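Local coordinates for putative pachytene checkpoint protein 2 (Caenorhabditis elegans, PDB 4XGU), which is an AAA+ ATPase of the PCH2 subfamily that probably hydrolyses ATP to remodel partner proteins and probably acts in meiotic chromosome recombination, at residues 321-334 with 373-387. Numbering follows the deposited sequence.
Sequences QPSDFARYSMLKSS and FKIAQEARGLSGRAI. With ADP (adenosine-5'-diphosphate), chain H.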
loop_
_atom_site.group_PDB
_atom_site.type_symbol
_atom_site.label_atom_id
_atom_site.label_comp_id
_atom_site.label_asym_id
_atom_site.label_seq_id
_atom_site.Cartn_x
_atom_site.Cartn_y
_atom_site.Cartn_z
ATOM N N GLN B 321 -33.566 10.255 8.691
ATOM C CA GLN B 321 -34.690 9.367 8.963
ATOM C C GLN B 321 -35.842 10.195 9.527
ATOM O O GLN B 321 -35.609 11.151 10.268
ATOM C CB GLN B 321 -34.287 8.255 9.938
ATOM C CG GLN B 321 -33.173 7.334 9.440
ATOM C CD GLN B 321 -33.649 6.297 8.429
ATOM O OE1 GLN B 321 -34.726 6.424 7.843
ATOM N NE2 GLN B 321 -32.843 5.260 8.224
ATOM N N PRO B 322 -37.086 9.839 9.173
ATOM C CA PRO B 322 -38.238 10.660 9.561
ATOM C C PRO B 322 -38.358 10.838 11.072
ATOM O O PRO B 322 -38.085 9.903 11.824
ATOM C CB PRO B 322 -39.432 9.873 9.009
ATOM C CG PRO B 322 -38.939 8.470 8.883
ATOM C CD PRO B 322 -37.497 8.595 8.501
ATOM N N SER B 323 -38.749 12.032 11.503
ATOM C CA SER B 323 -38.959 12.313 12.920
ATOM C C SER B 323 -40.288 11.740 13.400
ATOM O O SER B 323 -41.022 11.128 12.623
ATOM C CB SER B 323 -38.911 13.820 13.179
ATOM O OG SER B 323 -39.841 14.507 12.357
ATOM N N ASP B 324 -40.597 11.945 14.678
ATOM C CA ASP B 324 -41.818 11.404 15.272
ATOM C C ASP B 324 -43.079 11.922 14.584
ATOM O O ASP B 324 -44.036 11.175 14.385
ATOM C CB ASP B 324 -41.871 11.727 16.768
ATOM C CG ASP B 324 -40.787 11.019 17.554
ATOM O OD1 ASP B 324 -39.664 10.881 17.026
ATOM O OD2 ASP B 324 -41.060 10.597 18.698
ATOM N N PHE B 325 -43.075 13.201 14.223
ATOM C CA PHE B 325 -44.200 13.794 13.507
ATOM C C PHE B 325 -44.322 13.218 12.101
ATOM O O PHE B 325 -45.426 12.974 11.614
ATOM C CB PHE B 325 -44.056 15.315 13.438
ATOM C CG PHE B 325 -44.990 15.970 12.455
ATOM C CD1 PHE B 325 -46.272 16.322 12.828
ATOM C CD2 PHE B 325 -44.580 16.237 11.156
ATOM C CE1 PHE B 325 -47.128 16.924 11.927
ATOM C CE2 PHE B 325 -45.433 16.839 10.251
ATOM C CZ PHE B 325 -46.708 17.183 10.637
ATOM N N ALA B 326 -43.184 13.020 11.445
ATOM C CA ALA B 326 -43.172 12.495 10.087
ATOM C C ALA B 326 -43.598 11.030 10.067
ATOM O O ALA B 326 -44.306 10.594 9.157
ATOM C CB ALA B 326 -41.796 12.657 9.466
ATOM N N ARG B 327 -43.165 10.276 11.075
ATOM C CA ARG B 327 -43.538 8.870 11.190
ATOM C C ARG B 327 -45.050 8.715 11.279
ATOM O O ARG B 327 -45.631 7.858 10.613
ATOM C CB ARG B 327 -42.873 8.226 12.407
ATOM C CG ARG B 327 -41.449 7.754 12.172
ATOM C CD ARG B 327 -40.823 7.257 13.467
ATOM N NE ARG B 327 -40.336 8.349 14.307
ATOM C CZ ARG B 327 -39.051 8.634 14.487
ATOM N NH1 ARG B 327 -38.119 7.897 13.894
ATOM N NH2 ARG B 327 -38.692 9.649 15.263
ATOM N N TYR B 328 -45.680 9.550 12.100
ATOM C CA TYR B 328 -47.132 9.540 12.239
ATOM C C TYR B 328 -47.801 9.796 10.893
ATOM O O TYR B 328 -48.763 9.122 10.526
ATOM C CB TYR B 328 -47.592 10.588 13.263
ATOM C CG TYR B 328 -49.090 10.812 13.282
ATOM C CD1 TYR B 328 -49.687 11.723 12.418
ATOM C CD2 TYR B 328 -49.906 10.116 14.166
ATOM C CE1 TYR B 328 -51.052 11.923 12.423
ATOM C CE2 TYR B 328 -51.275 10.317 14.182
ATOM C CZ TYR B 328 -51.841 11.220 13.308
ATOM O OH TYR B 328 -53.201 11.421 13.317
ATOM N N SER B 329 -47.283 10.786 10.174
ATOM C CA SER B 329 -47.839 11.190 8.889
ATOM C C SER B 329 -47.848 10.033 7.897
ATOM O O SER B 329 -48.801 9.862 7.139
ATOM C CB SER B 329 -47.045 12.364 8.315
ATOM O OG SER B 329 -46.950 13.422 9.252
ATOM N N MET B 330 -46.784 9.238 7.911
ATOM C CA MET B 330 -46.693 8.077 7.038
ATOM C C MET B 330 -47.688 7.001 7.451
ATOM O O MET B 330 -48.374 6.420 6.610
ATOM C CB MET B 330 -45.276 7.507 7.051
ATOM C CG MET B 330 -44.213 8.487 6.604
ATOM S SD MET B 330 -42.572 7.763 6.711
ATOM C CE MET B 330 -41.562 9.126 6.144
ATOM N N LEU B 331 -47.759 6.740 8.753
ATOM C CA LEU B 331 -48.671 5.738 9.286
ATOM C C LEU B 331 -50.120 6.111 9.006
ATOM O O LEU B 331 -50.929 5.255 8.652
ATOM C CB LEU B 331 -48.454 5.560 10.788
ATOM C CG LEU B 331 -47.091 5.006 11.206
ATOM C CD1 LEU B 331 -47.040 4.800 12.710
ATOM C CD2 LEU B 331 -46.801 3.708 10.477
ATOM N N LYS B 332 -50.441 7.391 9.163
ATOM C CA LYS B 332 -51.790 7.878 8.897
ATOM C C LYS B 332 -52.126 7.731 7.417
ATOM O O LYS B 332 -53.232 7.334 7.060
ATOM C CB LYS B 332 -51.935 9.338 9.335
ATOM C CG LYS B 332 -53.350 9.890 9.218
ATOM C CD LYS B 332 -53.454 10.943 8.123
ATOM C CE LYS B 332 -54.879 11.465 7.992
ATOM N NZ LYS B 332 -54.996 12.510 6.937
ATOM N N SER B 333 -51.158 8.043 6.562
ATOM C CA SER B 333 -51.338 7.936 5.118
ATOM C C SER B 333 -51.541 6.489 4.686
ATOM O O SER B 333 -52.280 6.215 3.745
ATOM C CB SER B 333 -50.141 8.534 4.384
ATOM O OG SER B 333 -49.911 9.867 4.800
ATOM N N SER B 334 -50.876 5.567 5.376
ATOM C CA SER B 334 -51.024 4.146 5.084
ATOM C C SER B 334 -52.435 3.673 5.417
ATOM O O SER B 334 -53.075 2.991 4.617
ATOM C CB SER B 334 -49.994 3.323 5.862
ATOM O OG SER B 334 -48.672 3.645 5.468
ATOM N N PHE B 373 -50.052 8.183 17.345
ATOM C CA PHE B 373 -48.829 8.931 17.613
ATOM C C PHE B 373 -47.924 8.154 18.560
ATOM O O PHE B 373 -46.697 8.198 18.442
ATOM C CB PHE B 373 -49.151 10.304 18.205
ATOM C CG PHE B 373 -47.945 11.182 18.388
ATOM C CD1 PHE B 373 -47.232 11.171 19.576
ATOM C CD2 PHE B 373 -47.522 12.015 17.368
ATOM C CE1 PHE B 373 -46.121 11.976 19.740
ATOM C CE2 PHE B 373 -46.415 12.823 17.527
ATOM C CZ PHE B 373 -45.713 12.804 18.713
ATOM N N LYS B 374 -48.543 7.451 19.505
ATOM C CA LYS B 374 -47.815 6.636 20.469
ATOM C C LYS B 374 -47.091 5.504 19.749
ATOM O O LYS B 374 -45.991 5.110 20.136
ATOM C CB LYS B 374 -48.771 6.084 21.531
ATOM C CG LYS B 374 -48.114 5.709 22.855
ATOM C CD LYS B 374 -47.755 4.232 22.916
ATOM C CE LYS B 374 -47.259 3.851 24.301
ATOM N NZ LYS B 374 -46.020 4.593 24.666
ATOM N N ILE B 375 -47.717 4.990 18.692
ATOM C CA ILE B 375 -47.100 3.970 17.854
ATOM C C ILE B 375 -45.876 4.544 17.153
ATOM O O ILE B 375 -44.834 3.894 17.065
ATOM C CB ILE B 375 -48.089 3.420 16.807
ATOM C CG1 ILE B 375 -49.265 2.728 17.497
ATOM C CG2 ILE B 375 -47.392 2.454 15.860
ATOM C CD1 ILE B 375 -50.263 2.126 16.536
ATOM N N ALA B 376 -46.010 5.776 16.667
ATOM C CA ALA B 376 -44.905 6.474 16.020
ATOM C C ALA B 376 -43.728 6.640 16.978
ATOM O O ALA B 376 -42.570 6.636 16.557
ATOM C CB ALA B 376 -45.367 7.826 15.502
ATOM N N GLN B 377 -44.035 6.782 18.265
ATOM C CA GLN B 377 -43.006 6.868 19.296
ATOM C C GLN B 377 -42.290 5.533 19.474
ATOM O O GLN B 377 -41.116 5.493 19.841
ATOM C CB GLN B 377 -43.608 7.314 20.630
ATOM C CG GLN B 377 -43.725 8.820 20.803
ATOM C CD GLN B 377 -44.156 9.204 22.206
ATOM O OE1 GLN B 377 -44.788 8.416 22.911
ATOM N NE2 GLN B 377 -43.809 10.415 22.620
ATOM N N GLU B 378 -43.003 4.440 19.215
ATOM C CA GLU B 378 -42.425 3.111 19.356
ATOM C C GLU B 378 -41.642 2.717 18.110
ATOM O O GLU B 378 -40.859 1.772 18.138
ATOM C CB GLU B 378 -43.512 2.066 19.638
ATOM C CG GLU B 378 -44.487 2.417 20.762
ATOM C CD GLU B 378 -43.865 2.355 22.147
ATOM O OE1 GLU B 378 -42.641 2.129 22.256
ATOM O OE2 GLU B 378 -44.606 2.534 23.137
ATOM N N ALA B 379 -41.852 3.448 17.020
ATOM C CA ALA B 379 -41.239 3.113 15.738
ATOM C C ALA B 379 -40.073 4.033 15.397
ATOM O O ALA B 379 -39.905 4.425 14.245
ATOM C CB ALA B 379 -42.281 3.165 14.631
ATOM N N ARG B 380 -39.264 4.365 16.397
ATOM C CA ARG B 380 -38.178 5.321 16.210
ATOM C C ARG B 380 -37.049 4.785 15.330
ATOM O O ARG B 380 -36.454 5.532 14.554
ATOM C CB ARG B 380 -37.623 5.756 17.567
ATOM C CG ARG B 380 -38.528 6.733 18.298
ATOM C CD ARG B 380 -37.898 7.253 19.580
ATOM N NE ARG B 380 -38.608 8.428 20.080
ATOM C CZ ARG B 380 -38.749 8.728 21.367
ATOM N NH1 ARG B 380 -38.234 7.934 22.296
ATOM N NH2 ARG B 380 -39.412 9.819 21.726
ATOM N N GLY B 381 -36.759 3.494 15.445
ATOM C CA GLY B 381 -35.671 2.894 14.693
ATOM C C GLY B 381 -35.966 2.661 13.220
ATOM O O GLY B 381 -35.050 2.615 12.398
ATOM N N LEU B 382 -37.246 2.519 12.886
ATOM C CA LEU B 382 -37.664 2.189 11.524
ATOM C C LEU B 382 -37.389 3.304 10.519
ATOM O O LEU B 382 -37.537 4.486 10.828
ATOM C CB LEU B 382 -39.154 1.845 11.503
ATOM C CG LEU B 382 -39.562 0.651 12.364
ATOM C CD1 LEU B 382 -41.049 0.380 12.231
ATOM C CD2 LEU B 382 -38.754 -0.571 11.975
ATOM N N SER B 383 -36.993 2.916 9.310
ATOM C CA SER B 383 -36.736 3.871 8.238
ATOM C C SER B 383 -38.017 4.194 7.482
ATOM O O SER B 383 -39.050 3.564 7.702
ATOM C CB SER B 383 -35.684 3.329 7.270
ATOM O OG SER B 383 -36.177 2.203 6.564
ATOM N N GLY B 384 -37.940 5.175 6.587
ATOM C CA GLY B 384 -39.079 5.568 5.779
ATOM C C GLY B 384 -39.570 4.429 4.910
ATOM O O GLY B 384 -40.775 4.206 4.789
ATOM N N ARG B 385 -38.635 3.700 4.310
ATOM C CA ARG B 385 -38.986 2.551 3.487
ATOM C C ARG B 385 -39.646 1.476 4.334
ATOM O O ARG B 385 -40.640 0.885 3.926
ATOM C CB ARG B 385 -37.752 1.983 2.781
ATOM C CG ARG B 385 -38.070 0.874 1.788
ATOM C CD ARG B 385 -36.807 0.340 1.127
ATOM N NE ARG B 385 -37.112 -0.548 0.008
ATOM C CZ ARG B 385 -37.271 -1.863 0.117
ATOM N NH1 ARG B 385 -37.155 -2.453 1.299
ATOM N NH2 ARG B 385 -37.549 -2.590 -0.957
ATOM N N ALA B 386 -39.094 1.242 5.523
ATOM C CA ALA B 386 -39.613 0.227 6.436
ATOM C C ALA B 386 -41.051 0.524 6.856
ATOM O O ALA B 386 -41.858 -0.392 7.017
ATOM C CB ALA B 386 -38.716 0.111 7.665
ATOM N N ILE B 387 -41.364 1.803 7.029
ATOM C CA ILE B 387 -42.716 2.219 7.393
ATOM C C ILE B 387 -43.682 1.949 6.243
ATOM O O ILE B 387 -44.842 1.599 6.462
ATOM C CB ILE B 387 -42.761 3.708 7.775
ATOM C CG1 ILE B 387 -41.905 3.958 9.017
ATOM C CG2 ILE B 387 -44.185 4.160 8.035
ATOM C CD1 ILE B 387 -41.768 5.420 9.373
HETATM P PB ADP H . -33.264 5.888 -1.045
HETATM O O1B ADP H . -33.082 6.601 0.272
HETATM O O2B ADP H . -33.086 6.780 -2.249
HETATM O O3B ADP H . -32.538 4.565 -1.144
HETATM P PA ADP H . -35.699 5.439 -2.408
HETATM O O1A ADP H . -35.878 6.848 -2.918
HETATM O O2A ADP H . -35.099 4.377 -3.302
HETATM O O3A ADP H . -34.833 5.501 -1.046
HETATM O "O5'" ADP H . -37.150 4.921 -1.944
HETATM C "C5'" ADP H . -37.399 4.469 -0.616
HETATM C "C4'" ADP H . -38.851 4.020 -0.520
HETATM O "O4'" ADP H . -39.329 4.230 0.811
HETATM C "C3'" ADP H . -39.745 4.816 -1.456
HETATM O "O3'" ADP H . -40.205 3.985 -2.525
HETATM C "C2'" ADP H . -40.912 5.288 -0.613
HETATM O "O2'" ADP H . -42.081 4.530 -0.938
HETATM C "C1'" ADP H . -40.515 5.026 0.832
HETATM N N9 ADP H . -40.177 6.319 1.478
HETATM C C8 ADP H . -38.949 6.672 1.903
HETATM N N7 ADP H . -38.949 7.914 2.452
HETATM C C5 ADP H . -40.207 8.379 2.382
HETATM C C6 ADP H . -40.900 9.624 2.780
HETATM N N6 ADP H . -40.221 10.632 3.376
HETATM N N1 ADP H . -42.224 9.715 2.531
HETATM C C2 ADP H . -42.903 8.713 1.938
HETATM N N3 ADP H . -42.339 7.553 1.549
HETATM C C4 ADP H . -41.016 7.327 1.742
#
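Met-330 O, on a residue whose side chain packs against Ile-387, is gripped twice by Ser-334: the backbone N and, at 3.0 Å, OG reach it from opposite faces of the carbonyl plane. Nearer the start of the same helix, the carboxylate of Asp-324 is shared by two arginines. Its OD2 faces the edge of the Arg-380 guanidinium, 3.5 Å from NH2 in a long salt bridge, with the two flat groups turned 46° apart. OD1 pairs with Arg-327 NH2, though the modelled separation is implausibly short and its exact geometry doubtful. Arg-327 bends at chi3 (-80°), and that kink lays its guanidinium between two pieces of backbone: Arg-380 CA lies over one face, offset toward the rim, and Pro-322 C over the centre of the opposite face. Lower down the same side chain, CG rests on Ile-387 CD1. With an alanine here, Asp-324 is likely to lose its nearer arginine mate, and a gap would probably open between Arg-380 CA and Pro-322.

These segments belong to the C-terminal lid of the AAA+ module, where helix 324-334 crosses helix 373-378 at 119° with the axes 8.5 Å apart. Ala-376 sets its CB against Asp-324 O and Tyr-328 N. Beside it, Tyr-328 presents a ring edge to Phe-373 N, and its hydroxyl is hydrogen-bonded to Gln-356 O.

Toward the nucleotide, Ile-387 is wedged against helix 324-334: CD1 meets Met-330 SD at 3.6 Å, and CG2 packs on Leu-331 CD2. Met-330 runs out fully extended beyond CG, which carries CE to 3.4 Å from N6 of ADP. Ser-383 caps the next helix, its OG accepting from Ala-386 N (3.2 Å). Gly-384 packs on the adenine, its C near ADP C8, and Arg-385 CA comes up to the ribose O4'.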